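Local coordinates for protein fusolin (Anomala cuprea entomopoxvirus, PDB 4YN1) that crystallizes in vivo as viral spindles that enhance virulence and, as a member of the lytic polysaccharide monooxygenase family, probably acts on chitin, at residues D163-W167 with P168-L172. Numbering follows the deposited sequence.
Sequences DKVTW and PLLEL
Thr166 and Leu169 are joined through their backbones in a single turn of 3-10 type, where an extended loop swings round into strand 170-176. Leu169 N donates to Thr166 O at 2.9 Å, and one residue further on Leu170 N donates to Trp167 O at 3.0 Å. Both donors stand well above the plane of the carbonyl they use, and the N-H...O angles of 148° and 157° are moderately bent. Pro168 sits inside the turn, its ring closing off a nitrogen that has no hydrogen to give, with CD packed 3.6 Å from Trp167 CB.

The side chains of Thr166 and Leu169 lie abreast and head in one direction. With chi1 at 64°, Thr166 turns OG1 between its backbone N and carbonyl carbon, which brings it to 3.5 Å from Leu169 CG and also up to the Pro168 ring. Leu169 CD1 reaches back along the loop to Lys164 O, 3.7 Å away. Leu170 sets off at roughly a right angle to Leu169: its CG lies against Thr166 O, and its CD1 approaches the Trp167 ring obliquely at CE3, 3.9 Å off, and also meets Val165 CG1 at 4.2 Å. Leu170 thus bridges two buried residues of the loop.

Trp167 is fixed from several directions: its NE1 is hydrogen-bonded to Val88 O, Tyr152 and Tyr212 meet it edge-to-face, and Ile83 and Lys84 of helix 80-87 touch it. Backbone hydrogen bonds of Leu169 with Thr155 and of Glu171 with Val153 then bring the chain in antiparallel beside strand 147-154, while Val165 and Leu170 rest on Val210 and Tyr212 of strand 209-217.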
loop_
_atom_site.group_PDB
_atom_site.type_symbol
_atom_site.label_atom_id
_atom_site.label_comp_id
_atom_site.label_asym_id
_atom_site.label_seq_id
_atom_site.Cartn_x
_atom_site.Cartn_y
_atom_site.Cartn_z
ATOM N N ASP A 163 -8.111 -4.045 11.045
ATOM C CA ASP A 163 -8.711 -4.632 9.878
ATOM C C ASP A 163 -7.757 -4.939 8.754
ATOM O O ASP A 163 -6.856 -4.145 8.466
ATOM C CB ASP A 163 -9.736 -3.650 9.324
ATOM C CG ASP A 163 -10.863 -3.240 10.252
ATOM O OD1 ASP A 163 -11.311 -4.096 11.064
ATOM O OD2 ASP A 163 -11.375 -2.105 10.095
ATOM N N LYS A 164 -8.053 -6.027 8.033
ATOM C CA LYS A 164 -7.390 -6.327 6.770
ATOM C C LYS A 164 -8.015 -5.421 5.715
ATOM O O LYS A 164 -9.220 -5.140 5.770
ATOM C CB LYS A 164 -7.695 -7.770 6.322
ATOM C CG LYS A 164 -7.060 -8.833 7.188
ATOM C CD LYS A 164 -5.578 -8.850 7.004
ATOM C CE LYS A 164 -4.927 -10.183 7.267
ATOM N NZ LYS A 164 -3.758 -10.066 8.158
ATOM N N VAL A 165 -7.228 -5.042 4.715
ATOM C CA VAL A 165 -7.747 -4.358 3.532
ATOM C C VAL A 165 -8.501 -5.453 2.736
ATOM O O VAL A 165 -7.909 -6.474 2.409
ATOM C CB VAL A 165 -6.585 -3.762 2.708
ATOM C CG1 VAL A 165 -7.059 -3.283 1.356
ATOM C CG2 VAL A 165 -5.911 -2.632 3.469
ATOM N N THR A 166 -9.807 -5.286 2.507
ATOM C CA THR A 166 -10.619 -6.281 1.789
ATOM C C THR A 166 -11.592 -5.517 0.903
ATOM O O THR A 166 -11.867 -4.336 1.158
ATOM C CB THR A 166 -11.389 -7.203 2.792
ATOM O OG1 THR A 166 -12.305 -6.387 3.531
ATOM C CG2 THR A 166 -10.491 -7.874 3.761
ATOM N N TRP A 167 -12.073 -6.159 -0.159
ATOM C CA TRP A 167 -12.924 -5.476 -1.146
ATOM C C TRP A 167 -14.213 -4.818 -0.595
ATOM O O TRP A 167 -14.488 -3.655 -0.922
ATOM C CB TRP A 167 -13.228 -6.390 -2.327
ATOM C CG TRP A 167 -12.011 -6.711 -3.128
ATOM C CD1 TRP A 167 -11.321 -7.894 -3.149
ATOM C CD2 TRP A 167 -11.319 -5.824 -4.012
ATOM N NE1 TRP A 167 -10.296 -7.819 -4.047
ATOM C CE2 TRP A 167 -10.288 -6.567 -4.619
ATOM C CE3 TRP A 167 -11.578 -4.530 -4.477
ATOM C CZ2 TRP A 167 -9.441 -6.011 -5.582
ATOM C CZ3 TRP A 167 -10.737 -3.979 -5.436
ATOM C CH2 TRP A 167 -9.668 -4.711 -5.956
ATOM N N PRO A 168 -14.946 -5.438 0.337
ATOM C CA PRO A 168 -16.115 -4.727 0.916
ATOM C C PRO A 168 -15.759 -3.489 1.752
ATOM O O PRO A 168 -16.660 -2.716 2.102
ATOM C CB PRO A 168 -16.817 -5.785 1.752
ATOM C CG PRO A 168 -15.999 -6.985 1.707
ATOM C CD PRO A 168 -14.796 -6.796 0.881
ATOM N N LEU A 169 -14.452 -3.269 2.073
ATOM C CA LEU A 169 -14.026 -2.070 2.785
ATOM C C LEU A 169 -13.389 -1.060 1.847
ATOM O O LEU A 169 -12.801 -0.089 2.337
ATOM C CB LEU A 169 -13.046 -2.431 3.914
ATOM C CG LEU A 169 -13.536 -3.389 4.966
ATOM C CD1 LEU A 169 -12.501 -3.519 6.099
ATOM C CD2 LEU A 169 -14.885 -2.939 5.505
ATOM N N LEU A 170 -13.516 -1.243 0.520
ATOM C CA LEU A 170 -12.908 -0.343 -0.490
ATOM C C LEU A 170 -13.967 0.291 -1.364
ATOM O O LEU A 170 -14.993 -0.318 -1.634
ATOM C CB LEU A 170 -11.926 -1.132 -1.366
ATOM C CG LEU A 170 -10.606 -1.559 -0.731
ATOM C CD1 LEU A 170 -9.896 -2.514 -1.643
ATOM C CD2 LEU A 170 -9.733 -0.381 -0.432
ATOM N N GLU A 171 -13.755 1.543 -1.725
ATOM C CA GLU A 171 -14.612 2.313 -2.596
ATOM C C GLU A 171 -13.806 2.821 -3.779
ATOM O O GLU A 171 -12.710 3.358 -3.601
ATOM C CB GLU A 171 -15.299 3.457 -1.817
ATOM C CG GLU A 171 -14.456 4.577 -1.250
ATOM C CD GLU A 171 -15.264 5.499 -0.348
ATOM O OE1 GLU A 171 -15.186 6.733 -0.540
ATOM O OE2 GLU A 171 -15.984 4.989 0.543
ATOM N N LEU A 172 -14.367 2.701 -4.967
ATOM C CA LEU A 172 -13.711 3.157 -6.201
ATOM C C LEU A 172 -13.708 4.666 -6.284
ATOM O O LEU A 172 -14.750 5.294 -6.134
ATOM C CB LEU A 172 -14.432 2.574 -7.417
ATOM C CG LEU A 172 -13.839 2.922 -8.786
ATOM C CD1 LEU A 172 -12.532 2.172 -9.003
ATOM C CD2 LEU A 172 -14.801 2.566 -9.906
#